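Local structure of uncharacterized protein YLR132C (Kluyveromyces marxianus, 6PFQ) at residues K7-L12 / S64-F69; L16-K21 / K57-S62; V96-G101 / P192-N197; G100-Y105 / L115-S120. The protein probably acts as a 2H-superfamily phosphodiesterase, an exoribonuclease that trims the 3' end of U6 snRNA and binds UMP in its active site. All blocks are in the same frame, centred on the assembly; numbering follows the deposited sequence.

Contact 1: K7-L12 / S64-F69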
loop_
_atom_site.group_PDB
_atom_site.type_symbol
_atom_site.label_atom_id
_atom_site.label_comp_id
_atom_site.label_asym_id
_atom_site.label_seq_id
_atom_site.Cartn_x
_atom_site.Cartn_y
_atom_site.Cartn_z
ATOM N N LYS A 7 -17.066 -0.729 -13.079
ATOM C CA LYS A 7 -17.051 -0.268 -14.467
ATOM C C LYS A 7 -16.338 1.081 -14.561
ATOM O O LYS A 7 -16.616 2.006 -13.781
ATOM C CB LYS A 7 -18.480 -0.147 -15.005
ATOM N N ASN A 8 -15.377 1.165 -15.474
ATOM C CA ASN A 8 -14.628 2.386 -15.752
ATOM C C ASN A 8 -13.757 2.830 -14.579
ATOM O O ASN A 8 -13.473 4.017 -14.427
ATOM C CB ASN A 8 -15.575 3.496 -16.226
ATOM C CG ASN A 8 -16.262 3.119 -17.543
ATOM O OD1 ASN A 8 -15.658 2.458 -18.393
ATOM N ND2 ASN A 8 -17.506 3.541 -17.723
ATOM N N ILE A 9 -13.335 1.886 -13.736
ATOM C CA ILE A 9 -12.485 2.175 -12.575
ATOM C C ILE A 9 -11.081 1.706 -12.921
ATOM O O ILE A 9 -10.910 0.566 -13.371
ATOM C CB ILE A 9 -12.953 1.458 -11.294
ATOM C CG1 ILE A 9 -14.401 1.796 -10.916
ATOM C CG2 ILE A 9 -11.991 1.786 -10.133
ATOM C CD1 ILE A 9 -14.670 3.247 -10.662
ATOM N N GLY A 10 -10.082 2.544 -12.671
ATOM C CA GLY A 10 -8.689 2.153 -12.867
ATOM C C GLY A 10 -7.864 2.506 -11.656
ATOM O O GLY A 10 -8.169 3.444 -10.918
ATOM N N PHE A 11 -6.784 1.746 -11.449
ATOM C CA PHE A 11 -5.895 1.957 -10.306
ATOM C C PHE A 11 -4.542 1.348 -10.653
ATOM O O PHE A 11 -4.485 0.273 -11.240
ATOM C CB PHE A 11 -6.544 1.312 -9.046
ATOM C CG PHE A 11 -5.588 0.903 -7.925
ATOM C CD1 PHE A 11 -5.053 1.852 -7.050
ATOM C CD2 PHE A 11 -5.316 -0.442 -7.679
ATOM C CE1 PHE A 11 -4.193 1.472 -5.987
ATOM C CE2 PHE A 11 -4.463 -0.843 -6.616
ATOM C CZ PHE A 11 -3.904 0.114 -5.761
ATOM N N LEU A 12 -3.459 2.038 -10.285
ATOM C CA LEU A 12 -2.099 1.633 -10.629
ATOM C C LEU A 12 -1.349 1.210 -9.376
ATOM O O LEU A 12 -1.502 1.837 -8.328
ATOM C CB LEU A 12 -1.337 2.786 -11.275
ATOM C CG LEU A 12 -1.848 2.935 -12.706
ATOM C CD1 LEU A 12 -1.734 4.388 -13.177
ATOM C CD2 LEU A 12 -1.083 1.973 -13.606
ATOM N N SER A 64 -1.738 5.104 -7.497
ATOM C CA SER A 64 -2.791 6.070 -7.797
ATOM C C SER A 64 -3.926 5.884 -6.806
ATOM O O SER A 64 -4.054 4.832 -6.163
ATOM C CB SER A 64 -3.338 5.917 -9.225
ATOM O OG SER A 64 -4.079 4.712 -9.301
ATOM N N GLU A 65 -4.759 6.924 -6.710
ATOM C CA GLU A 65 -6.070 6.784 -6.102
ATOM C C GLU A 65 -6.940 5.856 -6.960
ATOM O O GLU A 65 -6.529 5.391 -8.028
ATOM C CB GLU A 65 -6.724 8.164 -5.943
ATOM C CG GLU A 65 -6.850 8.923 -7.244
ATOM C CD GLU A 65 -7.139 10.408 -7.085
ATOM O OE1 GLU A 65 -6.480 11.092 -6.270
ATOM O OE2 GLU A 65 -8.048 10.896 -7.797
ATOM N N THR A 66 -8.128 5.515 -6.446
ATOM C CA THR A 66 -9.130 4.812 -7.242
ATOM C C THR A 66 -9.632 5.777 -8.293
ATOM O O THR A 66 -10.286 6.773 -7.961
ATOM C CB THR A 66 -10.275 4.310 -6.366
ATOM O OG1 THR A 66 -9.785 3.303 -5.484
ATOM C CG2 THR A 66 -11.354 3.701 -7.220
ATOM N N MET A 67 -9.284 5.541 -9.551
ATOM C CA MET A 67 -9.602 6.513 -10.590
ATOM C C MET A 67 -10.942 6.162 -11.202
ATOM O O MET A 67 -11.111 5.077 -11.765
ATOM C CB MET A 67 -8.516 6.574 -11.666
ATOM C CG MET A 67 -7.178 7.048 -11.101
ATOM S SD MET A 67 -5.858 7.142 -12.362
ATOM C CE MET A 67 -5.452 5.415 -12.613
ATOM N N MET A 68 -11.894 7.075 -11.100
ATOM C CA MET A 68 -13.223 6.793 -11.602
ATOM C C MET A 68 -13.413 7.579 -12.885
ATOM O O MET A 68 -13.750 8.766 -12.856
ATOM C CB MET A 68 -14.243 7.130 -10.530
ATOM C CG MET A 68 -13.873 6.376 -9.248
ATOM S SD MET A 68 -15.160 6.534 -8.033
ATOM C CE MET A 68 -14.211 6.251 -6.522
ATOM N N PHE A 69 -13.264 6.892 -14.008
ATOM C CA PHE A 69 -13.411 7.575 -15.279
ATOM C C PHE A 69 -14.879 7.704 -15.657
ATOM O O PHE A 69 -15.736 6.907 -15.238
ATOM C CB PHE A 69 -12.654 6.806 -16.357
ATOM C CG PHE A 69 -11.174 6.679 -16.074
ATOM C CD1 PHE A 69 -10.280 7.686 -16.464
ATOM C CD2 PHE A 69 -10.671 5.566 -15.423
ATOM C CE1 PHE A 69 -8.918 7.565 -16.230
ATOM C CE2 PHE A 69 -9.306 5.450 -15.174
ATOM C CZ PHE A 69 -8.439 6.456 -15.567
#
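This is an antiparallel strand pairing in a four-stranded sheet of the 2H phosphodiesterase fold. Strand 59-68 is an outermost strand of that sheet, and strand 9-16 is its inner neighbour. G10 and M67 form a hydrogen-bonded pair. G10 N donates to M67 O, and M67 N donates to G10 O at 2.7 Å, nearly along the C=O axis. Beyond this pair F69 N binds N8 O at 2.9 Å, with an N-H...O angle of 151°. I9 and M68 are the next, non-hydrogen-bonded pair. Their side chains lie side by side, and I9 CD1 meets M68 CG at 3.5 Å. On the other face of the sheet the M67 chain bends at its end (chi3 -75°). This puts M67 CE 3.9 Å from L12 CD1. The F69 ring turns its CD2-CE2 edge to the backbone of N8 and G10. A beta carbon on G10 would sit tightly against F69 CE2.

At S64 the regular ladder gives way to a side-chain bond. S64 OG takes the crowded position between its own N and C (chi1 70°). There it accepts from L12 N at 2.9 Å and donates to E65 O at 2.8 Å. An alanine at S64 would lose both bonds and would probably loosen the join between L12 and the 64-65 backbone. The F11 side chain packs on S62 of the UMP site. The F11 ring turns its edge to a carbonyl, with F11 CD1 3.3 Å from S64 O.

Contact 2: L16-K21 / K57-S62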
loop_
_atom_site.group_PDB
_atom_site.type_symbol
_atom_site.label_atom_id
_atom_site.label_comp_id
_atom_site.label_asym_id
_atom_site.label_seq_id
_atom_site.Cartn_x
_atom_site.Cartn_y
_atom_site.Cartn_z
ATOM N N LEU A 16 4.642 -6.840 -5.119
ATOM C CA LEU A 16 5.843 -7.271 -4.390
ATOM C C LEU A 16 5.660 -8.723 -3.953
ATOM O O LEU A 16 4.923 -9.008 -3.001
ATOM C CB LEU A 16 6.110 -6.390 -3.156
ATOM C CG LEU A 16 5.992 -4.883 -3.366
ATOM C CD1 LEU A 16 6.206 -4.197 -2.012
ATOM C CD2 LEU A 16 7.061 -4.415 -4.384
ATOM N N ARG A 17 6.312 -9.647 -4.646
ATOM C CA ARG A 17 6.239 -11.050 -4.267
ATOM C C ARG A 17 7.369 -11.344 -3.294
ATOM O O ARG A 17 8.531 -11.065 -3.597
ATOM C CB ARG A 17 6.296 -11.942 -5.505
ATOM C CG ARG A 17 5.090 -11.713 -6.457
ATOM C CD ARG A 17 5.244 -12.468 -7.790
ATOM N NE ARG A 17 5.693 -13.830 -7.527
ATOM C CZ ARG A 17 4.859 -14.855 -7.350
ATOM N NH1 ARG A 17 3.545 -14.665 -7.419
ATOM N NH2 ARG A 17 5.335 -16.057 -7.091
ATOM N N LEU A 18 7.017 -11.839 -2.106
ATOM C CA LEU A 18 7.995 -12.114 -1.055
ATOM C C LEU A 18 8.626 -13.480 -1.247
ATOM O O LEU A 18 7.949 -14.451 -1.600
ATOM C CB LEU A 18 7.344 -12.068 0.337
ATOM C CG LEU A 18 7.125 -10.702 0.998
ATOM C CD1 LEU A 18 6.237 -9.801 0.155
ATOM C CD2 LEU A 18 6.565 -10.915 2.384
ATOM N N ASP A 19 9.918 -13.554 -1.008
ATOM C CA ASP A 19 10.562 -14.850 -1.010
ATOM C C ASP A 19 10.390 -15.489 0.353
ATOM O O ASP A 19 9.827 -14.905 1.279
ATOM C CB ASP A 19 12.040 -14.738 -1.393
ATOM C CG ASP A 19 12.868 -13.971 -0.378
ATOM O OD1 ASP A 19 12.508 -13.839 0.802
ATOM O OD2 ASP A 19 13.942 -13.505 -0.763
ATOM N N SER A 20 10.898 -16.717 0.475
ATOM C CA SER A 20 10.728 -17.477 1.706
ATOM C C SER A 20 11.279 -16.737 2.920
ATOM O O SER A 20 10.628 -16.692 3.974
ATOM C CB SER A 20 11.408 -18.838 1.551
ATOM O OG SER A 20 11.321 -19.529 2.761
ATOM N N LYS A 21 12.476 -16.148 2.799
ATOM C CA LYS A 21 13.051 -15.454 3.949
ATOM C C LYS A 21 12.208 -14.240 4.344
ATOM O O LYS A 21 11.981 -13.995 5.531
ATOM C CB LYS A 21 14.479 -15.002 3.664
ATOM C CG LYS A 21 15.062 -14.230 4.839
ATOM C CD LYS A 21 16.561 -13.984 4.729
ATOM C CE LYS A 21 17.157 -13.694 6.104
ATOM N NZ LYS A 21 16.625 -14.605 7.174
ATOM N N LYS A 57 0.446 -14.316 -0.668
ATOM C CA LYS A 57 -0.198 -13.173 -1.290
ATOM C C LYS A 57 0.897 -12.154 -1.529
ATOM O O LYS A 57 1.722 -11.931 -0.637
ATOM C CB LYS A 57 -1.319 -12.588 -0.396
ATOM C CG LYS A 57 -2.379 -13.647 -0.109
ATOM C CD LYS A 57 -3.429 -13.229 0.900
ATOM C CE LYS A 57 -4.163 -12.001 0.489
ATOM N NZ LYS A 57 -5.209 -11.749 1.501
ATOM N N PRO A 58 0.973 -11.534 -2.699
ATOM C CA PRO A 58 1.928 -10.436 -2.861
ATOM C C PRO A 58 1.494 -9.241 -2.031
ATOM O O PRO A 58 0.304 -9.018 -1.801
ATOM C CB PRO A 58 1.862 -10.099 -4.352
ATOM C CG PRO A 58 0.475 -10.598 -4.798
ATOM C CD PRO A 58 0.214 -11.817 -3.935
ATOM N N LEU A 59 2.477 -8.422 -1.654
ATOM C CA LEU A 59 2.212 -7.088 -1.132
ATOM C C LEU A 59 2.186 -6.076 -2.292
ATOM O O LEU A 59 2.416 -6.421 -3.464
ATOM C CB LEU A 59 3.271 -6.731 -0.089
ATOM C CG LEU A 59 3.333 -7.710 1.088
ATOM C CD1 LEU A 59 4.330 -7.227 2.173
ATOM C CD2 LEU A 59 1.960 -7.968 1.739
ATOM N N HIS A 60 1.915 -4.812 -1.967
ATOM C CA HIS A 60 1.667 -3.811 -2.991
ATOM C C HIS A 60 2.252 -2.465 -2.581
ATOM O O HIS A 60 2.503 -2.210 -1.400
ATOM C CB HIS A 60 0.152 -3.704 -3.262
ATOM C CG HIS A 60 -0.481 -5.018 -3.593
ATOM N ND1 HIS A 60 -1.002 -5.860 -2.629
ATOM C CD2 HIS A 60 -0.645 -5.654 -4.779
ATOM C CE1 HIS A 60 -1.470 -6.946 -3.208
ATOM N NE2 HIS A 60 -1.268 -6.848 -4.514
ATOM N N VAL A 61 2.520 -1.625 -3.583
ATOM C CA VAL A 61 2.626 -0.173 -3.393
ATOM C C VAL A 61 1.560 0.469 -4.273
ATOM O O VAL A 61 1.616 0.334 -5.499
ATOM C CB VAL A 61 4.005 0.381 -3.761
ATOM C CG1 VAL A 61 4.032 1.921 -3.556
ATOM C CG2 VAL A 61 5.139 -0.319 -3.004
ATOM N N SER A 62 0.593 1.152 -3.662
ATOM C CA SER A 62 -0.376 1.927 -4.442
ATOM C C SER A 62 0.307 3.121 -5.096
ATOM O O SER A 62 1.063 3.849 -4.443
ATOM C CB SER A 62 -1.509 2.430 -3.543
ATOM O OG SER A 62 -2.177 1.326 -2.985
HETATM O O HOH W 1 4.238 -13.063 -1.589
#
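L16 and L59 pair across two antiparallel strands, and their backbones make both bonds of a hydrogen-bonded pair. L16 N donates to L59 O at 2.8 Å, with the donor 42° above the carbonyl plane. L59 N returns a bond to L16 O at 2.9 Å, this one in the carbonyl plane. Their side chains share one face of the sheet, CB to CB. L16 CD1 reaches on to V61 CG2 at 4.1 Å, the two side chains crossing obliquely. From the other end L18 turns its CD1 onto L59 CG at 3.7 Å. P58 CB sits 3.5 Å from L16 O, at the partly exposed margin.

Past the pair the two chains leave the strand pairing and diverge. A water bridges the two backbones, accepting from L18 N and donating to K57 O at 2.9 Å. D19 then N-caps helix 20-39 through OD1 to Q22 N. V155 of strand 154-161 packs on L16, L59 and V61, and F200 covers L16 and L18.

Strand 59-62 carries H60 and S62, both UMP-binding. The CB of H60 leaves the backbone on the side away from segment 16-21. The L16, L59 and V61 side chains are buried. The paired backbone at L59 directly precedes H60, which is consistent with the pairing fixing where the H60 backbone lies.

Contact 3: V96-G101 / P192-N197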
loop_
_atom_site.group_PDB
_atom_site.type_symbol
_atom_site.label_atom_id
_atom_site.label_comp_id
_atom_site.label_asym_id
_atom_site.label_seq_id
_atom_site.Cartn_x
_atom_site.Cartn_y
_atom_site.Cartn_z
ATOM N N VAL A 96 12.261 -0.843 -4.576
ATOM C CA VAL A 96 11.349 -0.606 -3.468
ATOM C C VAL A 96 12.063 -0.986 -2.180
ATOM O O VAL A 96 12.435 -2.150 -1.973
ATOM C CB VAL A 96 10.030 -1.378 -3.620
ATOM C CG1 VAL A 96 9.151 -1.113 -2.422
ATOM C CG2 VAL A 96 9.300 -0.930 -4.870
ATOM N N ALA A 97 12.197 -0.015 -1.290
ATOM C CA ALA A 97 12.776 -0.249 0.028
ATOM C C ALA A 97 12.076 0.721 0.960
ATOM O O ALA A 97 11.390 1.643 0.508
ATOM C CB ALA A 97 14.309 -0.034 0.045
ATOM N N LEU A 98 12.182 0.460 2.259
ATOM C CA LEU A 98 11.366 1.147 3.260
ATOM C C LEU A 98 12.238 1.930 4.235
ATOM O O LEU A 98 13.406 1.601 4.458
ATOM C CB LEU A 98 10.515 0.141 4.024
ATOM C CG LEU A 98 9.734 -0.714 2.985
ATOM C CD1 LEU A 98 9.280 -1.988 3.629
ATOM C CD2 LEU A 98 8.579 0.122 2.361
ATOM N N SER A 99 11.661 2.968 4.826
ATOM C CA SER A 99 12.423 3.761 5.769
ATOM C C SER A 99 11.485 4.192 6.884
ATOM O O SER A 99 10.271 4.328 6.667
ATOM C CB SER A 99 13.010 4.964 5.009
ATOM O OG SER A 99 13.508 5.888 5.886
ATOM N N GLY A 100 12.031 4.377 8.093
ATOM C CA GLY A 100 11.225 4.999 9.139
ATOM C C GLY A 100 10.432 3.967 9.916
ATOM O O GLY A 100 10.719 2.770 9.892
ATOM N N GLY A 101 9.434 4.457 10.655
ATOM C CA GLY A 101 8.709 3.640 11.604
ATOM C C GLY A 101 7.351 3.174 11.084
ATOM O O GLY A 101 6.971 3.378 9.928
ATOM N N PRO A 192 14.330 -2.677 12.204
ATOM C CA PRO A 192 15.579 -2.750 11.420
ATOM C C PRO A 192 15.678 -4.024 10.614
ATOM O O PRO A 192 16.139 -3.990 9.467
ATOM C CB PRO A 192 16.681 -2.639 12.483
ATOM C CG PRO A 192 16.035 -1.785 13.563
ATOM C CD PRO A 192 14.576 -2.303 13.610
ATOM N N LEU A 193 15.258 -5.159 11.198
ATOM C CA LEU A 193 15.239 -6.423 10.472
ATOM C C LEU A 193 14.298 -6.348 9.270
ATOM O O LEU A 193 14.610 -6.848 8.184
ATOM C CB LEU A 193 14.811 -7.543 11.428
ATOM C CG LEU A 193 14.565 -8.921 10.813
ATOM C CD1 LEU A 193 15.937 -9.613 10.514
ATOM C CD2 LEU A 193 13.705 -9.789 11.732
ATOM N N LEU A 194 13.113 -5.757 9.459
ATOM C CA LEU A 194 12.194 -5.651 8.333
ATOM C C LEU A 194 12.803 -4.787 7.236
ATOM O O LEU A 194 12.846 -5.194 6.062
ATOM C CB LEU A 194 10.851 -5.089 8.816
ATOM C CG LEU A 194 9.763 -4.886 7.768
ATOM C CD1 LEU A 194 8.405 -4.861 8.475
ATOM C CD2 LEU A 194 9.964 -3.543 7.030
ATOM N N ARG A 195 13.269 -3.576 7.592
ATOM C CA ARG A 195 13.781 -2.676 6.547
ATOM C C ARG A 195 14.988 -3.285 5.829
ATOM O O ARG A 195 15.174 -3.065 4.632
ATOM C CB ARG A 195 14.175 -1.313 7.133
ATOM C CG ARG A 195 12.955 -0.517 7.696
ATOM C CD ARG A 195 13.344 0.910 8.110
ATOM N NE ARG A 195 14.353 0.883 9.155
ATOM C CZ ARG A 195 14.157 1.165 10.442
ATOM N NH1 ARG A 195 12.979 1.531 10.885
ATOM N NH2 ARG A 195 15.171 1.076 11.297
ATOM N N ALA A 196 15.819 -4.056 6.533
ATOM C CA ALA A 196 16.991 -4.598 5.851
ATOM C C ALA A 196 16.590 -5.657 4.829
ATOM O O ALA A 196 17.288 -5.862 3.833
ATOM C CB ALA A 196 17.984 -5.175 6.877
ATOM N N ASN A 197 15.469 -6.336 5.040
ATOM C CA ASN A 197 15.153 -7.505 4.233
ATOM C C ASN A 197 13.988 -7.334 3.264
ATOM O O ASN A 197 13.901 -8.095 2.289
ATOM C CB ASN A 197 14.834 -8.670 5.159
ATOM C CG ASN A 197 16.069 -9.233 5.779
ATOM O OD1 ASN A 197 16.747 -10.036 5.154
ATOM N ND2 ASN A 197 16.404 -8.782 6.993
HETATM O O HOH W 2 13.128 -2.027 3.058
#
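R195 O is the best-held polar atom here, and two bonds grip it. One comes from a water, the other from Q199 NE2. The water donates to R195 O and accepts from L98 N, each at 2.8 Å, so it ties the helix to L98. The direct bond between the segments runs from R195 NH1 to G100 O at 2.8 Å, with a bent N-H...O angle of 139°. The donor stands above the carbonyl plane, while the oxygen lies near the guanidinium plane, at its edge. R195 gets there by a bend at chi3 (-61°). Its CD passes 3.8 Å from S99 CA on the way. G100 has a positive phi of 88°, and at these backbone angles a beta carbon would be jammed against S99 O. The chain turns its corner here, between strands 94-99 and 102-106.

Helix 191-197 thus packs against strand 94-99. Deeper in, the L98 and L194 side chains cross obliquely, with L98 CD1 3.8 Å from L194 CD2. V155 and F157 of strand 154-161 also pack on L98, whose side chain is about 6 Å from that of UMP-binding H154.

An alanine at R195 would lose the bond to G100 O and the aliphatic cover along S99, and would probably leave the corner less firmly tied to helix 191-197. The chemistry is mixed. A charged side chain meets a neutral carbonyl at the partly exposed margin, and the L98 and L194 side chains meet on the buried side.

Contact 4: G100-Y105 / L115-S120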
loop_
_atom_site.group_PDB
_atom_site.type_symbol
_atom_site.label_atom_id
_atom_site.label_comp_id
_atom_site.label_asym_id
_atom_site.label_seq_id
_atom_site.Cartn_x
_atom_site.Cartn_y
_atom_site.Cartn_z
ATOM N N GLY A 100 12.031 4.377 8.093
ATOM C CA GLY A 100 11.225 4.999 9.139
ATOM C C GLY A 100 10.432 3.967 9.916
ATOM O O GLY A 100 10.719 2.770 9.892
ATOM N N GLY A 101 9.434 4.457 10.655
ATOM C CA GLY A 101 8.709 3.640 11.604
ATOM C C GLY A 101 7.351 3.174 11.084
ATOM O O GLY A 101 6.971 3.378 9.928
ATOM N N TRP A 102 6.613 2.531 11.977
ATOM C CA TRP A 102 5.271 2.080 11.638
ATOM C C TRP A 102 4.356 3.256 11.370
ATOM O O TRP A 102 4.403 4.271 12.078
ATOM C CB TRP A 102 4.662 1.279 12.787
ATOM C CG TRP A 102 5.241 -0.043 13.022
ATOM C CD1 TRP A 102 5.773 -0.487 14.219
ATOM C CD2 TRP A 102 5.333 -1.161 12.097
ATOM N NE1 TRP A 102 6.173 -1.778 14.083
ATOM C CE2 TRP A 102 5.933 -2.220 12.801
ATOM C CE3 TRP A 102 4.977 -1.357 10.751
ATOM C CZ2 TRP A 102 6.186 -3.472 12.208
ATOM C CZ3 TRP A 102 5.203 -2.611 10.161
ATOM C CH2 TRP A 102 5.806 -3.657 10.902
ATOM N N LEU A 103 3.489 3.091 10.363
ATOM C CA LEU A 103 2.407 4.010 10.066
ATOM C C LEU A 103 1.097 3.232 10.122
ATOM O O LEU A 103 1.087 2.020 9.931
ATOM C CB LEU A 103 2.573 4.615 8.685
ATOM C CG LEU A 103 3.977 5.196 8.407
ATOM C CD1 LEU A 103 4.060 5.596 6.957
ATOM C CD2 LEU A 103 4.188 6.422 9.281
ATOM N N VAL A 104 -0.008 3.921 10.408
ATOM C CA VAL A 104 -1.320 3.272 10.311
ATOM C C VAL A 104 -2.176 4.121 9.392
ATOM O O VAL A 104 -2.353 5.325 9.649
ATOM C CB VAL A 104 -2.009 3.064 11.667
ATOM C CG1 VAL A 104 -3.346 2.305 11.428
ATOM C CG2 VAL A 104 -1.083 2.232 12.639
ATOM N N TYR A 105 -2.596 3.530 8.274
ATOM C CA TYR A 105 -3.466 4.184 7.284
ATOM C C TYR A 105 -4.854 3.562 7.311
ATOM O O TYR A 105 -4.975 2.348 7.308
ATOM C CB TYR A 105 -2.917 4.024 5.870
ATOM C CG TYR A 105 -1.687 4.875 5.566
ATOM C CD1 TYR A 105 -1.804 6.240 5.361
ATOM C CD2 TYR A 105 -0.415 4.298 5.485
ATOM C CE1 TYR A 105 -0.680 7.036 5.051
ATOM C CE2 TYR A 105 0.705 5.080 5.177
ATOM C CZ TYR A 105 0.566 6.430 4.977
ATOM O OH TYR A 105 1.660 7.190 4.678
ATOM N N LEU A 115 -1.367 -1.464 8.877
ATOM C CA LEU A 115 -0.045 -1.248 9.450
ATOM C C LEU A 115 0.964 -1.258 8.307
ATOM O O LEU A 115 1.057 -2.254 7.582
ATOM C CB LEU A 115 0.256 -2.382 10.443
ATOM C CG LEU A 115 1.608 -2.270 11.152
ATOM C CD1 LEU A 115 1.595 -1.104 12.158
ATOM C CD2 LEU A 115 1.949 -3.612 11.862
ATOM N N ALA A 116 1.724 -0.170 8.155
ATOM C CA ALA A 116 2.505 0.104 6.962
ATOM C C ALA A 116 3.864 0.670 7.360
ATOM O O ALA A 116 4.073 1.134 8.495
ATOM C CB ALA A 116 1.752 1.101 6.028
ATOM N N VAL A 117 4.783 0.672 6.389
ATOM C CA VAL A 117 6.041 1.425 6.490
ATOM C C VAL A 117 6.193 2.256 5.224
ATOM O O VAL A 117 5.848 1.803 4.127
ATOM C CB VAL A 117 7.257 0.477 6.682
ATOM C CG1 VAL A 117 8.550 1.330 6.973
ATOM C CG2 VAL A 117 6.949 -0.538 7.841
ATOM N N GLY A 118 6.643 3.505 5.379
ATOM C CA GLY A 118 6.815 4.364 4.219
ATOM C C GLY A 118 7.988 3.961 3.330
ATOM O O GLY A 118 8.977 3.363 3.761
ATOM N N LEU A 119 7.898 4.325 2.050
ATOM C CA LEU A 119 9.027 4.036 1.163
ATOM C C LEU A 119 10.233 4.914 1.482
ATOM O O LEU A 119 10.099 6.073 1.906
ATOM C CB LEU A 119 8.643 4.273 -0.295
ATOM C CG LEU A 119 8.281 2.966 -1.056
ATOM C CD1 LEU A 119 7.057 2.273 -0.387
ATOM C CD2 LEU A 119 7.977 3.261 -2.528
ATOM N N SER A 120 11.420 4.364 1.217
ATOM C CA SER A 120 12.657 5.131 1.401
ATOM C C SER A 120 12.748 6.310 0.425
ATOM O O SER A 120 12.056 6.388 -0.603
ATOM C CB SER A 120 13.872 4.213 1.205
ATOM O OG SER A 120 14.027 3.919 -0.171
HETATM O O HOH W 3 7.766 4.760 7.728
#
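The backbone bonds come from one pair. L103 N donates to A116 O at 2.8 Å, with an N-H...O angle of 165°. A116 N donates back to L103 O at 2.9 Å. In both bonds the donor stands somewhat above the carbonyl plane. Two CA-H...O contacts flank them, from W102 CA to A116 O and from L115 CA to L103 O. Nearer the corner at G100 and G101 the strands separate, and a water takes over. It donates to G101 O and accepts from G118 N at 2.9 Å.

These strands, 102-106 and 112-119, form a beta hairpin in the six-stranded sheet. Strand 112-119 also pairs there with 154-161, which carries H154 and S156 of the UMP site.

Aromatic contacts come next. L115 CD2 lies over one face of the W102 six-membered ring in a CH-pi contact, 3.8 Å from its centroid. L115 reaches it with CG anti to the backbone N (chi1 -179°). A116 O lies at the ring edge, and V117 CG2 approaches W102 CZ3 obliquely at 3.6 Å. The indole NE1 bonds outward to A187 O, and V29 and V33 of helix 20-39 pack on W102.

On the other side of the sheet A116 CB meets the edge of the Y105 ring at CD2, 3.9 Å away. That ring stacks with H154 and touches N152. A116 also packs directly on H154 and S156, both UMP-binding. Among the aliphatic contacts, V104 CG2 meets L115 CD1 at 4.3 Å. The L103 CD1 methyl packs on the backbone, 3.7 Å from G118 N.

Overall arrangement
Contacts 1 and 2 both use strand 59-68 and touch where F11 meets S62; contact 2 is nested inside the loop closed by contact 1. Contacts 3 and 4 share G100 and G101, their centres about 9 Å apart, on the opposite side of the chain's centre from contact 1. Contact 4 is the buried one, while the other three are partly buried. Contacts 1 and 2 rest mainly on backbone pairing at strand 59-68. Contact 3 relies on an arginine-carbonyl bond and a water at a partly exposed margin, and contact 4 on a backbone pair with aromatic packing in the buried part. V61 of contact 2 packs on V96 and L119, which brings contact 2 against contacts 3 and 4.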